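Local coordinates for protein amidohydrolase (Xanthomonas campestris pv. campestris, PDB 4DZH) that probably deaminates adenosine-type substrates such as 5'-methylthioadenosine, as a zinc-dependent hydrolase of the amidohydrolase superfamily with a TIM-barrel fold, at residues T133-E138 against G154-V159; I164-A169 against P203-D208; S173-F178 against F211-M216; A272-C277 against A307-A312; Q378-C383 against W414-P419. All blocks are in the same frame, centred on the assembly; numbering follows the deposited sequence. Where two conformers were deposited one is given.

Interaction 1: T133-E138 against G154-V159; sequences TTCVNE and GFRALV
V136 and L158 carry the backbone ladder between two parallel strands whose axes run 4.7 Å apart, their N-to-C directions only 6° apart. V136 N gives a bond to R156 O (3.1 Å), V136 O takes one from L158 N (2.9 Å), and L158 O takes the next from E138 N (2.8 Å). A weak fourth, R156 N to T134 O, lies at the start of the ladder, beside F155. The ring of F155 swings back over the start of strand 133-138: with CG anti to the backbone N (chi1 -170°), it lays one face against the T134 carbonyl, while T133 O meets CE2 near the ring plane (3.3 Å) and V136 CG1 comes to the edge at CE1. V136 and A157 share a face of the sheet, and V136 CG2 packs on A157 CB (3.7 Å). The other face carries C135, R156, N137 and L158. There C135 SG lies against the aliphatic part of R156, at CG, and the N137 amide runs alongside L158, OD1 touching CD2 (3.4 Å). The polar ends are fixed from farther out: N137 ND2 bonds to A78 O, R156 NE pairs with D380, and E138 reaches Y150, T80 and the backbone of N82. The N137 and E138 side chains lie about 5 Å from those of the zinc ligands H79 and H81, respectively. Helix 143-152 connects the two strands and Y150 packs on V136 and A157, making this a classic beta-alpha-beta unit of the TIM barrel, next to the metal-bearing strand 69-80.

Interaction 2: I164-A169 against P203-D208; sequences IDFPTA and PYTVND
D165 joins the two loops through both its backbone and its side chain. D165 N donates to T205 O (2.9 Å), with the donor almost in line with the carbonyl bond (C=O...N angle 174°). From there the side chain can be followed outward. CB passes T205 O at 3.4 Å. CG, turned beside its own backbone N (chi1 -69°), brings the carboxylate alongside T205 O, within reach of N207 N. OD1 then accepts from N207 N (2.9 Å) through its syn lone pair, and it also receives ND2 of N210, so two donors grip this one oxygen. OD2 lies against N207 CB (3.4 Å). The N207 amide crosses the carboxylate with its plane turned 46° away, and its OD1 is engaged by N210 N, capping the helix that begins at D208. One aspartate therefore holds the N-cap residue of that helix, and the nearby helix N terminus would be expected to steady its negative charge. Apolar contacts flank the bonds: I164 CG1 meets T205 CB (3.7 Å), while T205 CG2 reaches the F166 ring at its edge, on CE2 (3.7 Å). T205 OG1 bonds to H201 ND1; the T205 side chain is about 7 Å from that of the zinc ligand H228. Farther along, F166 O and T168 OG1 bond to the hydroxyl of Y177. The arrangement joins two successive beta-to-alpha loops, after strands 156-163 and 194-200, at the C-terminal mouth of the barrel, the end where enzymes of this fold place their active site.

Interaction 3: S173-F178 against F211-M216; sequences SDDEYF and FERVRM
R213 reaches across from helix 208-221 to D175 on helix 174-188 in a salt bridge, NH1 to OD1 at 3.0 Å and nearly straight. The carboxylate oxygen lies close to the guanidinium plane, and the two flat groups stand 80° apart. D175 OD1 is met nearly along its C-O axis, by NH1 alone. Each helix also has polar bonds of its own: S173 OG caps E176 N, and R215 grips E212 side-on with two nitrogens, NE to OE1 and NH2 to OE2 (2.7 Å). On its way to D175 the arginine covers F178. Its chain is extended from CG to NE, which carries it along the ring: R213 CB lies 3.6 Å from F178 CZ, and R213 CD sits 3.6 Å above the ring centroid in a CH-pi contact. The guanidinium continues over the CG side, its plane only 12° from that of the ring. V214 CG2 closes the edge of F178 at CE1 (3.7 Å). The helix axes are 11.9 Å apart and cross at -25°, and these long side chains bridge that wide gap. Beneath them F178 and V214 rest on I163 of strand 156-163 and F198 of strand 194-200, so the pair lies as neighbouring outer helices against those two barrel strands.

Interaction 4: A272-C277 against A307-A312; sequences AEIHLC and ASVNLA
I274 and C277, one turn apart on helix 271-280, form the shallow hollow that receives V309. Its CG2 methyl is the knob: it comes down on the helix backbone at I274 O (3.3 Å) and against C277 CB (3.8 Å), while I274 CG2 borders it from one side at 4.0 Å. V309 CG2, anti to the carbonyl carbon, points into the hollow; CG1, anti to the backbone N, only grazes C277 CB (4.1 Å). A second, smaller bump is A307. Its CB presses on I274 CG2 at 3.4 Å, closer than methyl carbons usually approach, so the fit is tight here. The same methyl also lies over one face of the H275 ring, loosely, with CE1 at 4.2 Å; the far nitrogen of that ring, NE2, bonds to E271. I274 CG2 thus meets both A307 CB and V309 CG2, from the residues that precede and follow S308. The turn at S308 is the Schellman motif closing helix 301-306, whose L304 packs on both I274 and V309. Beyond it the chain enters strand 310-313, which pairs with strand 283-286, and V284 of that strand touches V309. Helix 271-280 therefore packs on the run from helix 301-306 into the last strand of the parallel four-stranded sheet.

Interaction 5: Q378-C383 against W414-P419; sequences QADLVC and WIAGKP
L381 and W414 form the hydrogen-bonded antiparallel pair of this contact: L381 N donates to W414 O (2.9 Å) and W414 N returns a nearly straight bond to L381 O (2.9 Å, 173° at the hydrogen). Two further bonds hold the tight type I' turn that follows, I415 to K418. G417 N reaches A379 O (2.9 Å) from above the carbonyl plane, where A379 is the centre of an inverse gamma turn. A416 N bonds to a side chain instead, D380 OD1 (2.8 Å), met on its anti side and 30° out of the carboxylate plane. D380 CA adds a CA-H...O contact to W414 O (3.2 Å). Among van der Waals contacts of polar atoms, Q378 OE1 lies against A416 CB (3.7 Å). The apolar contacts lie mostly along the tryptophan. With its CG anti to the carbonyl carbon (chi1 -62°), W414 lays its six-membered ring beside strand 381-385: L381 CB touches CE3 (4.0 Å), and C383 SG meets CZ3 in the ring plane (3.8 Å), a sulfur-aromatic contact at the edge. I18 of strand 16-20 packs on both L381 and W414, linking this sheet to the neighbouring small one. The carboxylate of D380 is shared: one oxygen holds the turn and the other pairs with R156. Although it is buried, the nearby arginine would be expected to favour its ionised form, and the negative charge should strengthen its bond to A416 N, so turn and barrel strand are tied through one residue.

From the N terminus, interaction 1 closes the first loop, the beta-alpha-beta step from strand 133-139 through helix 143-152 to strand 156-163. Interactions 2 and 3 follow and cross, their segments alternating: 164-169, 173-178, 203-208, 211-216. They touch through the Y177 hydroxyl and where V206 O packs on F211, so loops at the barrel mouth and helices outside it form one patch. Interaction 4 closes a separate loop, tying helix 271-280 to the entry of strand 310-313, and touches none of the others. Interaction 5, last in the chain, returns to the sheet of interaction 1, joining it through the R156-D380 salt bridge and through I415 packed beside G154 and T134.

Interaction 1: T133-E138 against G154-V159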
# COMPACT_ATOMS: atom_id res chain seq x y z
N THR A 133 -7.00 -11.99 6.12
CA THR A 133 -6.18 -12.41 7.28
C THR A 133 -7.04 -13.33 8.14
O THR A 133 -8.21 -13.00 8.47
CB THR A 133 -5.75 -11.20 8.10
OG1 THR A 133 -4.81 -10.44 7.35
CG2 THR A 133 -5.05 -11.64 9.45
N THR A 134 -6.46 -14.48 8.55
CA THR A 134 -7.23 -15.52 9.25
C THR A 134 -6.65 -15.90 10.64
O THR A 134 -7.26 -16.71 11.39
CB THR A 134 -7.29 -16.84 8.43
OG1 THR A 134 -5.96 -17.22 8.03
CG2 THR A 134 -8.13 -16.63 7.19
N CYS A 135 -5.52 -15.29 10.98
CA CYS A 135 -4.84 -15.60 12.24
C CYS A 135 -4.06 -14.36 12.71
O CYS A 135 -3.50 -13.65 11.87
CB CYS A 135 -3.86 -16.74 11.98
SG CYS A 135 -3.08 -17.46 13.48
N VAL A 136 -4.01 -14.15 14.04
CA VAL A 136 -3.23 -13.04 14.58
C VAL A 136 -2.38 -13.51 15.71
O VAL A 136 -2.64 -14.57 16.31
CB VAL A 136 -4.13 -11.92 15.16
CG1 VAL A 136 -4.79 -11.21 14.06
CG2 VAL A 136 -5.16 -12.47 16.17
N ASN A 137 -1.34 -12.70 15.96
CA ASN A 137 -0.50 -12.81 17.15
C ASN A 137 -0.82 -11.55 17.93
O ASN A 137 -0.20 -10.49 17.70
CB ASN A 137 0.96 -12.80 16.75
CG ASN A 137 1.89 -13.08 17.90
OD1 ASN A 137 1.50 -13.64 18.93
ND2 ASN A 137 3.14 -12.76 17.70
N GLU A 138 -1.78 -11.68 18.86
CA GLU A 138 -2.37 -10.54 19.56
C GLU A 138 -1.56 -10.14 20.80
O GLU A 138 -1.04 -10.98 21.53
CB GLU A 138 -3.78 -10.93 20.03
CG GLU A 138 -4.59 -9.75 20.58
CD GLU A 138 -4.76 -8.60 19.57
OE1 GLU A 138 -5.09 -8.80 18.35
OE2 GLU A 138 -4.62 -7.47 20.03
N GLY A 154 -14.85 -17.67 15.71
CA GLY A 154 -14.11 -18.67 14.98
C GLY A 154 -12.82 -18.23 14.32
O GLY A 154 -12.48 -18.73 13.26
N PHE A 155 -12.09 -17.32 14.97
CA PHE A 155 -10.94 -16.69 14.35
C PHE A 155 -9.69 -17.16 15.09
O PHE A 155 -9.72 -17.23 16.31
CB PHE A 155 -11.10 -15.15 14.41
CG PHE A 155 -10.09 -14.40 13.60
CD1 PHE A 155 -8.79 -14.17 14.07
CD2 PHE A 155 -10.43 -13.93 12.34
CE1 PHE A 155 -7.85 -13.49 13.28
CE2 PHE A 155 -9.48 -13.26 11.52
CZ PHE A 155 -8.20 -13.02 12.01
N ARG A 156 -8.64 -17.54 14.35
CA ARG A 156 -7.47 -18.15 14.99
C ARG A 156 -6.55 -17.11 15.62
O ARG A 156 -6.28 -16.05 15.04
CB ARG A 156 -6.70 -18.98 13.96
CG ARG A 156 -5.74 -20.01 14.59
CD ARG A 156 -5.10 -20.85 13.50
NE ARG A 156 -6.12 -21.53 12.71
CZ ARG A 156 -6.76 -22.63 13.10
NH1 ARG A 156 -6.52 -23.18 14.31
NH2 ARG A 156 -7.67 -23.19 12.30
N ALA A 157 -6.03 -17.42 16.80
CA ALA A 157 -5.16 -16.44 17.45
C ALA A 157 -4.20 -17.07 18.42
O ALA A 157 -4.54 -17.96 19.19
CB ALA A 157 -6.00 -15.43 18.20
N LEU A 158 -3.00 -16.50 18.43
CA LEU A 158 -2.07 -16.68 19.57
C LEU A 158 -2.25 -15.42 20.39
O LEU A 158 -2.00 -14.30 19.89
CB LEU A 158 -0.62 -16.80 19.05
CG LEU A 158 0.43 -16.93 20.18
CD1 LEU A 158 0.20 -18.17 21.05
CD2 LEU A 158 1.85 -16.96 19.62
N VAL A 159 -2.76 -15.57 21.62
CA VAL A 159 -3.17 -14.41 22.42
C VAL A 159 -2.17 -14.19 23.52
O VAL A 159 -1.88 -15.11 24.30
CB VAL A 159 -4.58 -14.62 23.03
CG1 VAL A 159 -4.94 -13.46 23.95
CG2 VAL A 159 -5.61 -14.75 21.92

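Interaction 2: I164-A169 against P203-D208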
# COMPACT_ATOMS: atom_id res chain seq x y z
N ILE A 164 4.19 -6.26 32.37
CA ILE A 164 4.83 -4.94 32.35
C ILE A 164 5.01 -4.50 33.81
O ILE A 164 4.27 -4.96 34.70
CB ILE A 164 3.99 -3.94 31.47
CG1 ILE A 164 4.76 -2.66 31.17
CG2 ILE A 164 2.61 -3.65 32.06
CD1 ILE A 164 4.06 -1.78 30.16
N ASP A 165 5.99 -3.64 34.06
CA ASP A 165 6.30 -3.27 35.45
C ASP A 165 5.30 -2.28 36.02
O ASP A 165 5.40 -1.95 37.20
CB ASP A 165 7.65 -2.56 35.54
CG ASP A 165 8.85 -3.44 35.26
OD1 ASP A 165 8.73 -4.68 35.18
OD2 ASP A 165 9.95 -2.85 35.17
N PHE A 166 4.41 -1.73 35.21
CA PHE A 166 3.56 -0.61 35.63
C PHE A 166 2.09 -0.99 35.76
O PHE A 166 1.59 -1.85 35.03
CB PHE A 166 3.68 0.56 34.64
CG PHE A 166 5.09 0.88 34.26
CD1 PHE A 166 6.00 1.30 35.23
CD2 PHE A 166 5.51 0.78 32.95
CE1 PHE A 166 7.31 1.61 34.89
CE2 PHE A 166 6.81 1.09 32.59
CZ PHE A 166 7.71 1.50 33.57
N PRO A 167 1.39 -0.39 36.73
CA PRO A 167 -0.02 -0.76 36.93
C PRO A 167 -0.92 -0.18 35.86
O PRO A 167 -0.68 0.91 35.32
CB PRO A 167 -0.35 -0.15 38.31
CG PRO A 167 0.61 0.99 38.43
CD PRO A 167 1.88 0.52 37.78
N THR A 168 -1.94 -0.96 35.52
CA THR A 168 -2.95 -0.56 34.54
C THR A 168 -4.26 -1.15 35.03
O THR A 168 -4.30 -1.85 36.05
CB THR A 168 -2.66 -1.16 33.16
OG1 THR A 168 -2.62 -2.59 33.27
CG2 THR A 168 -1.34 -0.65 32.60
N ALA A 169 -5.33 -0.90 34.28
CA ALA A 169 -6.63 -1.43 34.62
C ALA A 169 -6.63 -2.96 34.59
O ALA A 169 -7.39 -3.63 35.31
CB ALA A 169 -7.66 -0.90 33.63
N PRO A 203 11.88 -4.32 26.44
CA PRO A 203 13.00 -4.46 27.39
C PRO A 203 13.03 -3.32 28.42
O PRO A 203 13.50 -3.55 29.56
CB PRO A 203 14.23 -4.41 26.48
CG PRO A 203 13.71 -4.97 25.15
CD PRO A 203 12.33 -4.36 25.04
N TYR A 204 12.56 -2.13 28.03
CA TYR A 204 12.61 -0.94 28.89
C TYR A 204 11.42 -0.82 29.85
O TYR A 204 11.38 0.10 30.68
CB TYR A 204 12.75 0.35 28.09
CG TYR A 204 11.73 0.48 26.96
CD1 TYR A 204 10.47 1.02 27.20
CD2 TYR A 204 12.05 0.07 25.67
CE1 TYR A 204 9.54 1.14 26.18
CE2 TYR A 204 11.13 0.18 24.65
CZ TYR A 204 9.90 0.72 24.91
OH TYR A 204 9.00 0.82 23.87
N THR A 205 10.46 -1.73 29.76
CA THR A 205 9.29 -1.66 30.65
C THR A 205 9.15 -2.92 31.46
O THR A 205 8.17 -3.07 32.19
CB THR A 205 7.97 -1.46 29.90
OG1 THR A 205 7.83 -2.49 28.89
CG2 THR A 205 7.88 -0.08 29.25
N VAL A 206 10.10 -3.84 31.32
CA VAL A 206 10.02 -5.12 31.99
C VAL A 206 11.35 -5.32 32.72
O VAL A 206 12.41 -5.40 32.09
CB VAL A 206 9.77 -6.29 31.02
CG1 VAL A 206 9.81 -7.63 31.75
CG2 VAL A 206 8.43 -6.12 30.29
N ASN A 207 11.30 -5.43 34.05
CA ASN A 207 12.54 -5.56 34.80
C ASN A 207 13.15 -6.98 34.75
O ASN A 207 12.51 -7.91 34.26
CB ASN A 207 12.38 -5.01 36.22
CG ASN A 207 11.41 -5.83 37.10
OD1 ASN A 207 11.15 -7.01 36.85
ND2 ASN A 207 10.89 -5.19 38.15
N ASP A 208 14.39 -7.14 35.21
CA ASP A 208 15.05 -8.44 35.14
C ASP A 208 14.28 -9.58 35.85
O ASP A 208 14.26 -10.72 35.36
CB ASP A 208 16.43 -8.33 35.79
CG ASP A 208 17.45 -7.70 34.87
OD1 ASP A 208 17.05 -7.25 33.76
OD2 ASP A 208 18.66 -7.65 35.24

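Interaction 3: S173-F178 against F211-M216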
# COMPACT_ATOMS: atom_id res chain seq x y z
N SER A 173 -0.19 -5.15 39.90
CA SER A 173 1.04 -5.67 40.49
C SER A 173 1.63 -6.77 39.65
O SER A 173 0.92 -7.35 38.82
CB SER A 173 0.80 -6.20 41.91
OG SER A 173 -0.01 -7.39 41.88
N ASP A 174 2.92 -7.06 39.85
CA ASP A 174 3.57 -8.19 39.18
C ASP A 174 2.76 -9.46 39.38
O ASP A 174 2.45 -10.15 38.42
CB ASP A 174 5.02 -8.42 39.67
CG ASP A 174 5.95 -7.24 39.40
OD1 ASP A 174 5.70 -6.47 38.44
OD2 ASP A 174 6.95 -7.09 40.17
N ASP A 175 2.40 -9.78 40.63
CA ASP A 175 1.64 -10.98 40.91
C ASP A 175 0.35 -11.04 40.12
O ASP A 175 -0.02 -12.11 39.64
CB ASP A 175 1.38 -11.14 42.41
CG ASP A 175 2.63 -11.54 43.16
OD1 ASP A 175 3.65 -11.80 42.48
OD2 ASP A 175 2.61 -11.62 44.41
N GLU A 176 -0.33 -9.89 39.99
CA GLU A 176 -1.59 -9.89 39.26
C GLU A 176 -1.35 -10.13 37.76
O GLU A 176 -2.09 -10.89 37.17
CB GLU A 176 -2.41 -8.62 39.50
CG GLU A 176 -3.85 -8.69 38.98
CD GLU A 176 -4.66 -7.46 39.35
OE1 GLU A 176 -4.14 -6.65 40.17
OE2 GLU A 176 -5.79 -7.31 38.82
N TYR A 177 -0.31 -9.54 37.18
CA TYR A 177 -0.07 -9.76 35.75
C TYR A 177 0.18 -11.25 35.51
O TYR A 177 -0.35 -11.84 34.55
CB TYR A 177 1.13 -8.94 35.23
CG TYR A 177 0.78 -7.48 34.90
CD1 TYR A 177 0.09 -7.14 33.74
CD2 TYR A 177 1.20 -6.43 35.76
CE1 TYR A 177 -0.23 -5.80 33.46
CE2 TYR A 177 0.89 -5.10 35.46
CZ TYR A 177 0.19 -4.79 34.32
OH TYR A 177 -0.12 -3.47 34.00
N PHE A 178 1.00 -11.85 36.35
CA PHE A 178 1.28 -13.27 36.17
C PHE A 178 0.07 -14.17 36.52
O PHE A 178 -0.09 -15.21 35.89
CB PHE A 178 2.57 -13.68 36.90
CG PHE A 178 3.83 -13.17 36.21
CD1 PHE A 178 4.37 -13.86 35.12
CD2 PHE A 178 4.47 -12.01 36.64
CE1 PHE A 178 5.52 -13.40 34.48
CE2 PHE A 178 5.65 -11.55 36.02
CZ PHE A 178 6.18 -12.24 34.95
N PHE A 211 11.38 -10.65 33.78
CA PHE A 211 11.86 -11.39 32.61
C PHE A 211 12.23 -12.80 33.04
O PHE A 211 11.98 -13.79 32.33
CB PHE A 211 13.06 -10.69 31.93
CG PHE A 211 12.67 -9.82 30.77
CD1 PHE A 211 11.81 -10.28 29.76
CD2 PHE A 211 13.15 -8.54 30.70
CE1 PHE A 211 11.47 -9.45 28.71
CE2 PHE A 211 12.82 -7.71 29.66
CZ PHE A 211 11.97 -8.18 28.64
N GLU A 212 12.83 -12.92 34.23
CA GLU A 212 13.18 -14.23 34.73
C GLU A 212 11.92 -15.07 34.94
O GLU A 212 11.90 -16.28 34.66
CB GLU A 212 13.93 -14.08 36.06
CG GLU A 212 13.98 -15.36 36.91
CD GLU A 212 14.54 -16.59 36.18
OE1 GLU A 212 15.12 -16.46 35.08
OE2 GLU A 212 14.36 -17.69 36.71
N ARG A 213 10.86 -14.43 35.43
CA ARG A 213 9.63 -15.15 35.72
C ARG A 213 8.95 -15.60 34.41
O ARG A 213 8.38 -16.70 34.32
CB ARG A 213 8.71 -14.25 36.55
CG ARG A 213 7.53 -14.96 37.19
CD ARG A 213 6.94 -14.10 38.34
NE ARG A 213 5.71 -14.66 38.93
CZ ARG A 213 4.95 -14.00 39.81
NH1 ARG A 213 5.28 -12.77 40.19
NH2 ARG A 213 3.87 -14.57 40.31
N VAL A 214 9.03 -14.76 33.38
CA VAL A 214 8.51 -15.15 32.08
C VAL A 214 9.31 -16.35 31.53
O VAL A 214 8.74 -17.28 30.96
CB VAL A 214 8.63 -13.98 31.10
CG1 VAL A 214 8.52 -14.45 29.62
CG2 VAL A 214 7.58 -12.94 31.42
N ARG A 215 10.63 -16.32 31.67
CA ARG A 215 11.42 -17.43 31.14
C ARG A 215 11.01 -18.76 31.81
O ARG A 215 10.79 -19.78 31.13
CB ARG A 215 12.91 -17.17 31.37
CG ARG A 215 13.79 -18.33 30.95
CD ARG A 215 15.12 -18.32 31.70
NE ARG A 215 14.87 -18.53 33.13
CZ ARG A 215 14.56 -19.71 33.66
NH1 ARG A 215 14.47 -20.78 32.89
NH2 ARG A 215 14.33 -19.81 34.97
N MET A 216 10.89 -18.73 33.13
CA MET A 216 10.55 -19.93 33.88
C MET A 216 9.15 -20.47 33.55
O MET A 216 8.99 -21.67 33.31
CB MET A 216 10.69 -19.69 35.38
CG MET A 216 10.30 -20.88 36.20
SD MET A 216 8.62 -20.75 36.80
CE MET A 216 8.84 -19.49 38.05

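Interaction 4: A272-C277 against A307-A312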
# COMPACT_ATOMS: atom_id res chain seq x y z
N ALA A 272 26.09 -10.58 14.01
CA ALA A 272 26.11 -11.43 15.19
C ALA A 272 24.70 -11.75 15.64
O ALA A 272 24.33 -12.93 15.83
CB ALA A 272 26.85 -10.70 16.31
N GLU A 273 23.90 -10.71 15.77
CA GLU A 273 22.51 -10.87 16.21
C GLU A 273 21.66 -11.71 15.24
O GLU A 273 20.89 -12.60 15.70
CB GLU A 273 21.90 -9.52 16.52
CG GLU A 273 22.51 -8.99 17.81
CD GLU A 273 22.28 -7.52 18.06
OE1 GLU A 273 21.90 -6.83 17.12
OE2 GLU A 273 22.49 -7.09 19.23
N ILE A 274 21.89 -11.52 13.94
CA ILE A 274 21.19 -12.31 12.92
C ILE A 274 21.46 -13.78 13.07
O ILE A 274 20.52 -14.59 13.19
CB ILE A 274 21.51 -11.84 11.50
CG1 ILE A 274 21.09 -10.39 11.29
CG2 ILE A 274 20.78 -12.69 10.51
CD1 ILE A 274 21.36 -9.92 9.91
N HIS A 275 22.74 -14.13 13.10
CA HIS A 275 23.16 -15.52 13.31
C HIS A 275 22.79 -16.03 14.70
O HIS A 275 22.43 -17.22 14.86
CB HIS A 275 24.63 -15.72 12.91
CG HIS A 275 24.86 -15.43 11.47
ND1 HIS A 275 24.71 -16.40 10.49
CD2 HIS A 275 25.12 -14.27 10.81
CE1 HIS A 275 24.91 -15.85 9.30
NE2 HIS A 275 25.17 -14.57 9.47
N LEU A 276 22.79 -15.14 15.69
CA LEU A 276 22.25 -15.49 17.00
C LEU A 276 20.82 -16.01 16.88
O LEU A 276 20.48 -17.10 17.44
CB LEU A 276 22.32 -14.31 17.99
CG LEU A 276 21.91 -14.69 19.43
CD1 LEU A 276 22.73 -15.88 19.98
CD2 LEU A 276 21.99 -13.50 20.39
N CYS A 277 19.99 -15.26 16.15
CA CYS A 277 18.58 -15.59 15.98
C CYS A 277 18.46 -16.91 15.22
O CYS A 277 17.73 -17.82 15.66
CB CYS A 277 17.82 -14.46 15.27
SG CYS A 277 17.73 -12.90 16.25
N ALA A 307 19.74 -15.48 6.14
CA ALA A 307 20.49 -16.14 7.20
C ALA A 307 19.65 -17.23 7.85
O ALA A 307 20.02 -17.80 8.89
CB ALA A 307 20.93 -15.14 8.22
N SER A 308 18.51 -17.52 7.22
CA SER A 308 17.58 -18.55 7.67
C SER A 308 16.89 -18.21 8.99
O SER A 308 16.46 -19.11 9.71
CB SER A 308 18.25 -19.94 7.75
OG SER A 308 18.57 -20.44 6.45
N VAL A 309 16.75 -16.92 9.29
CA VAL A 309 15.94 -16.55 10.43
C VAL A 309 14.47 -16.61 10.03
O VAL A 309 14.09 -15.95 9.05
CB VAL A 309 16.27 -15.16 10.97
CG1 VAL A 309 15.26 -14.80 12.11
CG2 VAL A 309 17.71 -15.12 11.50
N ASN A 310 13.68 -17.41 10.73
CA ASN A 310 12.24 -17.44 10.43
C ASN A 310 11.62 -16.03 10.47
O ASN A 310 11.65 -15.38 11.50
CB ASN A 310 11.47 -18.37 11.32
CG ASN A 310 10.03 -18.48 10.90
OD1 ASN A 310 9.73 -19.05 9.83
ND2 ASN A 310 9.15 -17.90 11.68
N LEU A 311 11.09 -15.56 9.33
CA LEU A 311 10.59 -14.18 9.22
C LEU A 311 9.07 -14.19 9.01
O LEU A 311 8.55 -14.91 8.14
CB LEU A 311 11.25 -13.44 8.05
CG LEU A 311 11.05 -11.93 7.88
CD1 LEU A 311 11.72 -11.15 9.01
CD2 LEU A 311 11.53 -11.43 6.57
N ALA A 312 8.38 -13.40 9.82
CA ALA A 312 6.94 -13.17 9.66
C ALA A 312 6.65 -11.69 9.45
O ALA A 312 7.53 -10.82 9.56
CB ALA A 312 6.23 -13.68 10.91

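Interaction 5: Q378-C383 against W414-P419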
# COMPACT_ATOMS: atom_id res chain seq x y z
N GLN A 378 -5.22 -27.50 8.89
CA GLN A 378 -6.52 -26.85 9.02
C GLN A 378 -6.87 -26.05 7.77
O GLN A 378 -5.98 -25.46 7.13
CB GLN A 378 -6.48 -25.89 10.21
CG GLN A 378 -6.28 -26.57 11.57
CD GLN A 378 -7.45 -27.43 11.99
OE1 GLN A 378 -8.54 -26.93 12.24
NE2 GLN A 378 -7.22 -28.73 12.09
N ALA A 379 -8.15 -26.04 7.43
CA ALA A 379 -8.62 -25.39 6.22
C ALA A 379 -8.83 -23.89 6.46
O ALA A 379 -9.96 -23.42 6.49
CB ALA A 379 -9.89 -26.03 5.74
N ASP A 380 -7.73 -23.19 6.70
CA ASP A 380 -7.73 -21.71 6.75
C ASP A 380 -7.28 -21.24 5.35
O ASP A 380 -6.08 -21.30 5.00
CB ASP A 380 -6.72 -21.21 7.77
CG ASP A 380 -7.10 -21.52 9.25
OD1 ASP A 380 -7.99 -22.35 9.55
OD2 ASP A 380 -6.48 -20.86 10.12
N LEU A 381 -8.25 -20.77 4.57
CA LEU A 381 -8.07 -20.57 3.13
C LEU A 381 -8.71 -19.27 2.69
O LEU A 381 -9.72 -18.85 3.28
CB LEU A 381 -8.73 -21.71 2.36
CG LEU A 381 -8.22 -23.10 2.75
CD1 LEU A 381 -9.09 -24.18 2.16
CD2 LEU A 381 -6.80 -23.23 2.27
N VAL A 382 -8.14 -18.71 1.64
CA VAL A 382 -8.62 -17.45 1.06
C VAL A 382 -8.66 -17.55 -0.47
O VAL A 382 -7.69 -18.00 -1.11
CB VAL A 382 -7.69 -16.30 1.51
CG1 VAL A 382 -8.13 -14.98 0.78
CG2 VAL A 382 -7.81 -16.11 3.01
N CYS A 383 -9.77 -17.06 -1.04
CA CYS A 383 -9.92 -16.88 -2.50
C CYS A 383 -9.68 -15.41 -2.80
O CYS A 383 -10.35 -14.56 -2.21
CB CYS A 383 -11.33 -17.26 -2.96
SG CYS A 383 -11.52 -19.06 -3.16
N TRP A 414 -12.26 -18.95 4.68
CA TRP A 414 -12.63 -20.03 5.60
C TRP A 414 -11.58 -20.14 6.68
O TRP A 414 -10.38 -19.98 6.40
CB TRP A 414 -12.66 -21.38 4.89
CG TRP A 414 -13.65 -21.50 3.77
CD1 TRP A 414 -14.90 -22.08 3.83
CD2 TRP A 414 -13.47 -21.08 2.42
NE1 TRP A 414 -15.51 -22.04 2.59
CE2 TRP A 414 -14.65 -21.45 1.71
CE3 TRP A 414 -12.43 -20.45 1.73
CZ2 TRP A 414 -14.82 -21.16 0.35
CZ3 TRP A 414 -12.61 -20.16 0.36
CH2 TRP A 414 -13.79 -20.53 -0.30
N ILE A 415 -12.04 -20.44 7.90
CA ILE A 415 -11.15 -20.71 9.05
C ILE A 415 -11.60 -22.04 9.63
O ILE A 415 -12.77 -22.21 10.04
CB ILE A 415 -11.20 -19.62 10.15
CG1 ILE A 415 -10.84 -18.26 9.54
CG2 ILE A 415 -10.26 -19.97 11.37
CD1 ILE A 415 -10.73 -17.11 10.60
N ALA A 416 -10.67 -22.99 9.64
CA ALA A 416 -11.00 -24.39 10.02
C ALA A 416 -12.21 -24.90 9.19
O ALA A 416 -13.10 -25.61 9.70
CB ALA A 416 -11.27 -24.49 11.51
N GLY A 417 -12.23 -24.51 7.91
CA GLY A 417 -13.26 -24.93 6.99
C GLY A 417 -14.61 -24.27 7.18
O GLY A 417 -15.54 -24.59 6.44
N LYS A 418 -14.75 -23.34 8.14
CA LYS A 418 -16.05 -22.71 8.35
C LYS A 418 -16.05 -21.41 7.55
O LYS A 418 -15.08 -20.65 7.65
CB LYS A 418 -16.27 -22.37 9.84
CG LYS A 418 -16.21 -23.55 10.84
CD LYS A 418 -17.12 -24.66 10.46
CE LYS A 418 -17.13 -25.74 11.55
NZ LYS A 418 -17.86 -26.98 11.11
N PRO A 419 -17.09 -21.16 6.75
CA PRO A 419 -17.14 -19.91 5.96
C PRO A 419 -17.25 -18.69 6.85
O PRO A 419 -18.15 -18.64 7.70
CB PRO A 419 -18.45 -20.03 5.16
CG PRO A 419 -18.86 -21.47 5.26
CD PRO A 419 -18.26 -22.05 6.52